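Local coordinates for peptide-binding protein (Photobacterium damsela subsp. piscicida, PDB 6SQX) that probably acts as a secreted cysteine endopeptidase of the NlpC/P60 family that cleaves the peptidoglycan of potentially competing bacteria, at residues Thr52-Tyr64 and Arg330-Ser342. Sequence-based numbering, arbitrary orientation.
Sequences TIRQMNEYFNTQY and RLFSTFGIWLPRS
The indole of W338 receives Q63 CB over the centre of one face, 3.5 Å from the centroid of its five-membered ring, while F60 CD2 lies at its edge in the ring plane. Tryptophan suits the place: its broad face takes the Q63 methylene, and NE1 donates a hydrogen bond to Q204 OE1. The indole edge is turned toward the face of F60 in an offset edge-to-face pair, planes 71° apart. G336 CA also sits over a face of this flat apolar phenyl, displaced toward the rim. With CG anti to the backbone nitrogen (chi1 -177°), F60 sends its ring across the Schellman turn that ends helix 326-334, and CE2 reaches S333 CA at 3.9 Å. Glycine suits position 336: its phi is positive, and lacking a side chain it lets N57 and F60 close on the backbone. The N57 amide has two N-H groups for two carbonyls, ND2 donating to G336 O (2.8 Å) from above the carbonyl plane and to F335 O (3.2 Å) on an in-plane lone pair. Alongside, branched I337 packs CD1 against the polarisable thioether M56 SD at 3.7 Å and CG1 against I53 CD1. Helix 50-64 is thus fastened to the NlpC/P60 region by aromatic packing and polar bonds: N57 serves carbonyls where the helix has ended, and a water accepts from W338 N and donates to M56 O, which F60 N also holds.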
ATOM      1  N   THR A  52     -16.406 -18.001  -0.271  1.00 32.27           N
ATOM      2  CA  THR A  52     -15.852 -16.807   0.346  1.00 30.62           C
ATOM      3  C   THR A  52     -15.003 -16.027  -0.647  1.00 27.27           C
ATOM      4  O   THR A  52     -15.083 -14.794  -0.707  1.00 27.97           O
ATOM      5  CB  THR A  52     -15.046 -17.207   1.581  1.00 32.88           C
ATOM      6  OG1 THR A  52     -15.920 -17.847   2.525  1.00 35.42           O
ATOM      7  CG2 THR A  52     -14.426 -15.973   2.219  1.00 33.40           C
ATOM      8  N   ILE A  53     -14.156 -16.719  -1.416  1.00 27.36           N
ATOM      9  CA  ILE A  53     -13.310 -15.994  -2.367  1.00 26.19           C
ATOM     10  C   ILE A  53     -14.159 -15.343  -3.461  1.00 26.47           C
ATOM     11  O   ILE A  53     -13.821 -14.249  -3.937  1.00 25.25           O
ATOM     12  CB  ILE A  53     -12.144 -16.866  -2.904  1.00 27.01           C
ATOM     13  CG1 ILE A  53     -11.077 -16.001  -3.619  1.00 26.51           C
ATOM     14  CG2 ILE A  53     -12.643 -17.916  -3.881  1.00 28.40           C
ATOM     15  CD1 ILE A  53     -10.421 -14.951  -2.738  1.00 26.77           C
ATOM     16  N   ARG A  54     -15.269 -15.981  -3.862  1.00 27.50           N
ATOM     17  CA  ARG A  54     -16.158 -15.361  -4.835  1.00 29.51           C
ATOM     18  C   ARG A  54     -16.721 -14.046  -4.293  1.00 28.41           C
ATOM     19  O   ARG A  54     -16.742 -13.034  -4.999  1.00 28.89           O
ATOM     20  CB  ARG A  54     -17.292 -16.321  -5.213  1.00 36.32           C
ATOM     21  CG  ARG A  54     -18.320 -15.666  -6.110  1.00 45.58           C
ATOM     22  CD  ARG A  54     -19.550 -16.556  -6.307  1.00 55.85           C
ATOM     23  NE  ARG A  54     -20.685 -15.799  -6.837  1.00 64.07           N
ATOM     24  CZ  ARG A  54     -21.815 -16.345  -7.283  1.00 70.00           C
ATOM     25  NH1 ARG A  54     -22.792 -15.569  -7.744  1.00 72.16           N
ATOM     26  NH2 ARG A  54     -21.971 -17.666  -7.271  1.00 71.41           N
ATOM     27  N   GLN A  55     -17.166 -14.034  -3.028  1.00 26.58           N
ATOM     28  CA  GLN A  55     -17.670 -12.791  -2.454  1.00 26.35           C
ATOM     29  C   GLN A  55     -16.569 -11.742  -2.374  1.00 24.14           C
ATOM     30  O   GLN A  55     -16.797 -10.558  -2.675  1.00 25.54           O
ATOM     31  CB  GLN A  55     -18.236 -13.044  -1.059  1.00 33.59           C
ATOM     32  CG  GLN A  55     -19.311 -14.135  -0.985  1.00 39.93           C
ATOM     33  CD  GLN A  55     -20.425 -13.967  -2.018  1.00 47.35           C
ATOM     34  OE1 GLN A  55     -21.074 -12.919  -2.081  1.00 50.74           O
ATOM     35  NE2 GLN A  55     -20.653 -15.010  -2.832  1.00 49.08           N
ATOM     36  N   MET A  56     -15.350 -12.156  -1.990  1.00 22.71           N
ATOM     37  CA  MET A  56     -14.243 -11.209  -1.930  1.00 22.56           C
ATOM     38  C   MET A  56     -13.911 -10.663  -3.318  1.00 21.86           C
ATOM     39  O   MET A  56     -13.597  -9.473  -3.472  1.00 21.61           O
ATOM     40  CB  MET A  56     -12.995 -11.890  -1.337  1.00 24.01           C
ATOM     41  CG  MET A  56     -13.125 -12.214   0.141  1.00 25.26           C
ATOM     42  SD  MET A  56     -11.740 -13.211   0.650  1.00 30.05           S
ATOM     43  CE  MET A  56     -11.892 -13.103   2.429  1.00 31.66           C
ATOM     44  N   ASN A  57     -13.941 -11.534  -4.338  1.00 21.30           N
ATOM     45  CA  ASN A  57     -13.595 -11.087  -5.686  1.00 22.26           C
ATOM     46  C   ASN A  57     -14.658 -10.127  -6.231  1.00 23.21           C
ATOM     47  O   ASN A  57     -14.322  -9.162  -6.922  1.00 24.42           O
ATOM     48  CB  ASN A  57     -13.473 -12.277  -6.642  1.00 21.76           C
ATOM     49  CG  ASN A  57     -12.254 -13.173  -6.403  1.00 21.61           C
ATOM     50  OD1 ASN A  57     -12.263 -14.317  -6.912  1.00 22.90           O
ATOM     51  ND2 ASN A  57     -11.222 -12.687  -5.674  1.00 22.08           N
ATOM     52  N   GLU A  58     -15.945 -10.373  -5.927  1.00 22.88           N
ATOM     53  CA  GLU A  58     -16.984  -9.430  -6.343  1.00 23.16           C
ATOM     54  C   GLU A  58     -16.780  -8.073  -5.679  1.00 22.68           C
ATOM     55  O   GLU A  58     -16.899  -7.018  -6.326  1.00 23.68           O
ATOM     56  CB  GLU A  58     -18.364 -10.001  -6.020  1.00 27.24           C
ATOM     57  CG  GLU A  58     -18.753 -11.103  -6.988  1.00 31.86           C
ATOM     58  CD  GLU A  58     -20.056 -11.762  -6.615  1.00 39.29           C
ATOM     59  OE1 GLU A  58     -20.790 -11.166  -5.783  1.00 43.18           O
ATOM     60  OE2 GLU A  58     -20.350 -12.852  -7.157  1.00 41.20           O
ATOM     61  N   TYR A  59     -16.454  -8.074  -4.387  1.00 21.03           N
ATOM     62  CA  TYR A  59     -16.184  -6.811  -3.716  1.00 20.35           C
ATOM     63  C   TYR A  59     -14.992  -6.116  -4.352  1.00 21.00           C
ATOM     64  O   TYR A  59     -15.045  -4.919  -4.639  1.00 21.66           O
ATOM     65  CB  TYR A  59     -15.974  -7.032  -2.216  1.00 21.18           C
ATOM     66  CG  TYR A  59     -15.681  -5.799  -1.414  1.00 21.51           C
ATOM     67  CD1 TYR A  59     -16.636  -4.804  -1.261  1.00 22.00           C
ATOM     68  CD2 TYR A  59     -14.442  -5.626  -0.781  1.00 21.04           C
ATOM     69  CE1 TYR A  59     -16.379  -3.675  -0.502  1.00 22.03           C
ATOM     70  CE2 TYR A  59     -14.167  -4.495  -0.019  1.00 22.12           C
ATOM     71  CZ  TYR A  59     -15.143  -3.505   0.118  1.00 22.29           C
ATOM     72  OH  TYR A  59     -14.877  -2.386   0.868  1.00 23.33           O
ATOM     73  N   PHE A  60     -13.902  -6.872  -4.610  1.00 19.87           N
ATOM     74  CA  PHE A  60     -12.744  -6.295  -5.286  1.00 19.26           C
ATOM     75  C   PHE A  60     -13.141  -5.597  -6.590  1.00 21.11           C
ATOM     76  O   PHE A  60     -12.709  -4.470  -6.858  1.00 21.11           O
ATOM     77  CB  PHE A  60     -11.658  -7.364  -5.527  1.00 19.27           C
ATOM     78  CG  PHE A  60     -10.411  -6.820  -6.153  1.00 19.45           C
ATOM     79  CD1 PHE A  60     -10.361  -6.552  -7.523  1.00 21.08           C
ATOM     80  CD2 PHE A  60      -9.280  -6.578  -5.373  1.00 20.51           C
ATOM     81  CE1 PHE A  60      -9.222  -5.988  -8.096  1.00 20.23           C
ATOM     82  CE2 PHE A  60      -8.132  -6.035  -5.941  1.00 21.15           C
ATOM     83  CZ  PHE A  60      -8.107  -5.742  -7.318  1.00 21.11           C
ATOM     84  N   ASN A  61     -13.909  -6.278  -7.440  1.00 21.45           N
ATOM     85  CA  ASN A  61     -14.256  -5.665  -8.722  1.00 23.49           C
ATOM     86  C   ASN A  61     -15.064  -4.382  -8.528  1.00 21.84           C
ATOM     87  O   ASN A  61     -14.826  -3.382  -9.213  1.00 21.87           O
ATOM     88  CB  ASN A  61     -14.955  -6.672  -9.630  1.00 27.69           C
ATOM     89  CG  ASN A  61     -13.953  -7.637 -10.316  1.00 33.26           C
ATOM     90  OD1 ASN A  61     -12.741  -7.364 -10.367  1.00 34.15           O
ATOM     91  ND2 ASN A  61     -14.463  -8.739 -10.863  1.00 37.63           N
ATOM     92  N   THR A  62     -15.977  -4.363  -7.547  1.00 20.29           N
ATOM     93  CA  THR A  62     -16.742  -3.144  -7.306  1.00 21.64           C
ATOM     94  C   THR A  62     -15.836  -2.004  -6.883  1.00 20.22           C
ATOM     95  O   THR A  62     -15.949  -0.882  -7.396  1.00 21.45           O
ATOM     96  CB  THR A  62     -17.807  -3.390  -6.247  1.00 23.12           C
ATOM     97  OG1 THR A  62     -18.733  -4.375  -6.738  1.00 24.26           O
ATOM     98  CG2 THR A  62     -18.575  -2.077  -5.942  1.00 23.33           C
ATOM     99  N   GLN A  63     -14.893  -2.281  -5.970  1.00 19.36           N
ATOM    100  CA  GLN A  63     -14.059  -1.204  -5.460  1.00 20.00           C
ATOM    101  C   GLN A  63     -13.017  -0.785  -6.486  1.00 19.17           C
ATOM    102  O   GLN A  63     -12.718   0.414  -6.641  1.00 19.93           O
ATOM    103  CB  GLN A  63     -13.339  -1.628  -4.165  1.00 19.88           C
ATOM    104  CG  GLN A  63     -14.290  -2.115  -3.032  1.00 19.96           C
ATOM    105  CD  GLN A  63     -15.382  -1.096  -2.666  1.00 21.11           C
ATOM    106  OE1 GLN A  63     -16.293  -0.856  -3.447  1.00 22.47           O
ATOM    107  NE2 GLN A  63     -15.272  -0.492  -1.479  1.00 22.17           N
ATOM    108  N   TYR A  64     -12.423  -1.784  -7.153  1.00 19.50           N
ATOM    109  CA  TYR A  64     -11.315  -1.524  -8.072  1.00 19.10           C
ATOM    110  C   TYR A  64     -11.775  -0.750  -9.307  1.00 19.68           C
ATOM    111  O   TYR A  64     -11.046   0.124  -9.807  1.00 19.60           O
ATOM    112  CB  TYR A  64     -10.702  -2.852  -8.502  1.00 19.23           C
ATOM    113  CG  TYR A  64      -9.453  -2.757  -9.337  1.00 19.09           C
ATOM    114  CD1 TYR A  64      -8.248  -2.351  -8.768  1.00 19.52           C
ATOM    115  CD2 TYR A  64      -9.456  -3.150 -10.678  1.00 18.76           C
ATOM    116  CE1 TYR A  64      -7.062  -2.327  -9.522  1.00 18.78           C
ATOM    117  CE2 TYR A  64      -8.293  -3.116 -11.423  1.00 18.89           C
ATOM    118  CZ  TYR A  64      -7.116  -2.677 -10.838  1.00 18.49           C
ATOM    119  OH  TYR A  64      -5.928  -2.664 -11.561  1.00 19.39           O
ATOM    120  N   ARG A 330      -1.149  -4.705  -1.568  1.00 15.67           N
ATOM    121  CA  ARG A 330      -0.599  -5.210  -2.811  1.00 16.50           C
ATOM    122  C   ARG A 330      -0.668  -6.738  -2.836  1.00 16.78           C
ATOM    123  O   ARG A 330      -1.092  -7.336  -3.834  1.00 17.85           O
ATOM    124  CB  ARG A 330       0.843  -4.698  -2.917  1.00 16.50           C
ATOM    125  CG  ARG A 330       1.501  -5.028  -4.247  1.00 17.39           C
ATOM    126  CD  ARG A 330       2.919  -4.436  -4.254  1.00 18.63           C
ATOM    127  NE  ARG A 330       3.509  -4.647  -5.568  1.00 17.28           N
ATOM    128  CZ  ARG A 330       4.758  -4.346  -5.868  1.00 15.80           C
ATOM    129  NH1 ARG A 330       5.552  -3.802  -4.933  1.00 16.41           N
ATOM    130  NH2 ARG A 330       5.190  -4.598  -7.118  1.00 18.09           N
ATOM    131  N   LEU A 331      -0.218  -7.394  -1.748  1.00 16.59           N
ATOM    132  CA  LEU A 331      -0.256  -8.855  -1.711  1.00 17.12           C
ATOM    133  C   LEU A 331      -1.678  -9.346  -2.001  1.00 16.91           C
ATOM    134  O   LEU A 331      -1.904 -10.243  -2.824  1.00 18.96           O
ATOM    135  CB  LEU A 331       0.198  -9.364  -0.337  1.00 18.25           C
ATOM    136  CG  LEU A 331      -0.072 -10.863  -0.041  1.00 18.47           C
ATOM    137  CD1 LEU A 331       0.847 -11.695  -0.907  1.00 18.63           C
ATOM    138  CD2 LEU A 331       0.100 -11.197   1.450  1.00 19.54           C
ATOM    139  N   PHE A 332      -2.671  -8.763  -1.315  1.00 18.01           N
ATOM    140  CA  PHE A 332      -4.025  -9.284  -1.440  1.00 17.44           C
ATOM    141  C   PHE A 332      -4.618  -9.015  -2.812  1.00 18.24           C
ATOM    142  O   PHE A 332      -5.469  -9.791  -3.276  1.00 18.77           O
ATOM    143  CB  PHE A 332      -4.900  -8.766  -0.289  1.00 18.60           C
ATOM    144  CG  PHE A 332      -4.706  -9.548   0.983  1.00 18.35           C
ATOM    145  CD1 PHE A 332      -5.302 -10.794   1.129  1.00 19.20           C
ATOM    146  CD2 PHE A 332      -3.870  -9.062   2.006  1.00 18.99           C
ATOM    147  CE1 PHE A 332      -5.120 -11.568   2.302  1.00 19.14           C
ATOM    148  CE2 PHE A 332      -3.675  -9.825   3.174  1.00 21.35           C
ATOM    149  CZ  PHE A 332      -4.316 -11.083   3.319  1.00 20.44           C
ATOM    150  N   SER A 333      -4.170  -7.926  -3.477  1.00 17.69           N
ATOM    151  CA  SER A 333      -4.712  -7.588  -4.794  1.00 18.92           C
ATOM    152  C   SER A 333      -4.465  -8.703  -5.802  1.00 18.20           C
ATOM    153  O   SER A 333      -5.296  -8.941  -6.680  1.00 19.99           O
ATOM    154  CB  SER A 333      -4.177  -6.246  -5.311  1.00 19.73           C
ATOM    155  OG  SER A 333      -2.783  -6.325  -5.656  1.00 19.15           O
ATOM    156  N   THR A 334      -3.315  -9.385  -5.694  1.00 18.54           N
ATOM    157  CA  THR A 334      -2.983 -10.498  -6.594  1.00 18.45           C
ATOM    158  C   THR A 334      -4.035 -11.604  -6.548  1.00 18.51           C
ATOM    159  O   THR A 334      -4.255 -12.317  -7.542  1.00 19.08           O
ATOM    160  CB  THR A 334      -1.639 -11.055  -6.126  1.00 19.83           C
ATOM    161  OG1 THR A 334      -0.670 -10.026  -6.335  1.00 20.49           O
ATOM    162  CG2 THR A 334      -1.200 -12.306  -6.884  1.00 21.02           C
ATOM    163  N   PHE A 335      -4.710 -11.737  -5.408  1.00 19.03           N
ATOM    164  CA  PHE A 335      -5.731 -12.741  -5.154  1.00 19.23           C
ATOM    165  C   PHE A 335      -7.153 -12.188  -5.337  1.00 19.62           C
ATOM    166  O   PHE A 335      -8.122 -12.893  -5.011  1.00 20.95           O
ATOM    167  CB  PHE A 335      -5.531 -13.294  -3.738  1.00 19.65           C
ATOM    168  CG  PHE A 335      -4.201 -13.971  -3.571  1.00 19.97           C
ATOM    169  CD1 PHE A 335      -4.036 -15.291  -4.019  1.00 19.62           C
ATOM    170  CD2 PHE A 335      -3.127 -13.279  -3.034  1.00 20.65           C
ATOM    171  CE1 PHE A 335      -2.803 -15.917  -3.911  1.00 20.05           C
ATOM    172  CE2 PHE A 335      -1.877 -13.908  -2.908  1.00 19.76           C
ATOM    173  CZ  PHE A 335      -1.718 -15.220  -3.386  1.00 18.57           C
ATOM    174  N   GLY A 336      -7.286 -10.932  -5.787  1.00 18.53           N
ATOM    175  CA  GLY A 336      -8.621 -10.354  -5.884  1.00 19.20           C
ATOM    176  C   GLY A 336      -9.288 -10.100  -4.549  1.00 20.04           C
ATOM    177  O   GLY A 336     -10.509 -10.249  -4.439  1.00 19.84           O
ATOM    178  N   ILE A 337      -8.512  -9.705  -3.542  1.00 19.29           N
ATOM    179  CA  ILE A 337      -9.022  -9.352  -2.227  1.00 18.19           C
ATOM    180  C   ILE A 337      -8.628  -7.909  -2.019  1.00 19.39           C
ATOM    181  O   ILE A 337      -7.443  -7.568  -2.138  1.00 19.06           O
ATOM    182  CB  ILE A 337      -8.426 -10.253  -1.141  1.00 20.13           C
ATOM    183  CG1 ILE A 337      -8.855 -11.707  -1.393  1.00 21.68           C
ATOM    184  CG2 ILE A 337      -8.861  -9.758   0.233  1.00 20.87           C
ATOM    185  CD1 ILE A 337      -8.198 -12.712  -0.436  1.00 21.28           C
ATOM    186  N   TRP A 338      -9.626  -7.037  -1.795  1.00 19.28           N
ATOM    187  CA  TRP A 338      -9.409  -5.594  -1.829  1.00 18.38           C
ATOM    188  C   TRP A 338      -9.269  -5.072  -0.411  1.00 18.29           C
ATOM    189  O   TRP A 338     -10.187  -5.260   0.407  1.00 20.61           O
ATOM    190  CB  TRP A 338     -10.608  -4.886  -2.478  1.00 20.43           C
ATOM    191  CG  TRP A 338     -10.310  -3.461  -2.866  1.00 20.84           C
ATOM    192  CD1 TRP A 338      -9.759  -3.024  -4.052  1.00 20.63           C
ATOM    193  CD2 TRP A 338     -10.535  -2.281  -2.066  1.00 19.91           C
ATOM    194  NE1 TRP A 338      -9.637  -1.655  -4.033  1.00 20.96           N
ATOM    195  CE2 TRP A 338     -10.093  -1.176  -2.821  1.00 19.83           C
ATOM    196  CE3 TRP A 338     -11.083  -2.061  -0.790  1.00 19.97           C
ATOM    197  CZ2 TRP A 338     -10.162   0.134  -2.345  1.00 19.77           C
ATOM    198  CZ3 TRP A 338     -11.166  -0.749  -0.316  1.00 20.54           C
ATOM    199  CH2 TRP A 338     -10.705   0.331  -1.085  1.00 20.52           C
ATOM    200  N   LEU A 339      -8.160  -4.373  -0.142  1.00 17.45           N
ATOM    201  CA  LEU A 339      -7.960  -3.624   1.091  1.00 17.13           C
ATOM    202  C   LEU A 339      -7.835  -2.144   0.767  1.00 18.01           C
ATOM    203  O   LEU A 339      -7.323  -1.770  -0.295  1.00 18.17           O
ATOM    204  CB  LEU A 339      -6.633  -4.048   1.762  1.00 19.14           C
ATOM    205  CG  LEU A 339      -6.519  -5.498   2.243  1.00 20.68           C
ATOM    206  CD1 LEU A 339      -5.217  -5.701   3.045  1.00 20.27           C
ATOM    207  CD2 LEU A 339      -7.733  -5.996   3.024  1.00 25.33           C
ATOM    208  N   PRO A 340      -8.256  -1.269   1.687  1.00 19.49           N
ATOM    209  CA  PRO A 340      -7.970   0.165   1.508  1.00 19.32           C
ATOM    210  C   PRO A 340      -6.499   0.497   1.618  1.00 18.30           C
ATOM    211  O   PRO A 340      -5.703  -0.372   1.977  1.00 18.92           O
ATOM    212  CB  PRO A 340      -8.786   0.859   2.605  1.00 21.39           C
ATOM    213  CG  PRO A 340      -9.315  -0.200   3.468  1.00 22.60           C
ATOM    214  CD  PRO A 340      -9.092  -1.562   2.857  1.00 20.30           C
ATOM    215  N   ARG A 341      -6.129   1.746   1.383  1.00 17.88           N
ATOM    216  CA  ARG A 341      -4.723   2.116   1.267  1.00 17.89           C
ATOM    217  C   ARG A 341      -3.983   2.120   2.604  1.00 18.14           C
ATOM    218  O   ARG A 341      -2.825   1.662   2.684  1.00 18.38           O
ATOM    219  CB  ARG A 341      -4.624   3.488   0.619  1.00 18.65           C
ATOM    220  CG  ARG A 341      -3.232   4.126   0.708  1.00 19.57           C
ATOM    221  CD  ARG A 341      -2.219   3.378  -0.151  1.00 20.01           C
ATOM    222  NE  ARG A 341      -0.891   3.975  -0.015  1.00 19.49           N
ATOM    223  CZ  ARG A 341       0.041   3.545   0.836  1.00 18.72           C
ATOM    224  NH1 ARG A 341      -0.229   2.543   1.651  1.00 19.12           N
ATOM    225  NH2 ARG A 341       1.223   4.126   0.850  1.00 19.21           N
ATOM    226  N   SER A 342      -4.566   2.709   3.654  1.00 18.76           N
ATOM    227  CA  SER A 342      -3.812   2.984   4.867  0.56 19.45           C
ATOM    228  C   SER A 342      -4.215   2.082   6.028  1.00 19.35           C
ATOM    229  O   SER A 342      -5.290   1.472   6.050  1.00 20.63           O
ATOM    230  CB  SER A 342      -3.912   4.464   5.249  0.56 20.42           C
ATOM    231  OG  SER A 342      -3.423   5.269   4.173  0.56 21.82           O
TER
HETATM  232  O   HOH W   1     -12.123  -8.216  -1.393  1.00 20.78           O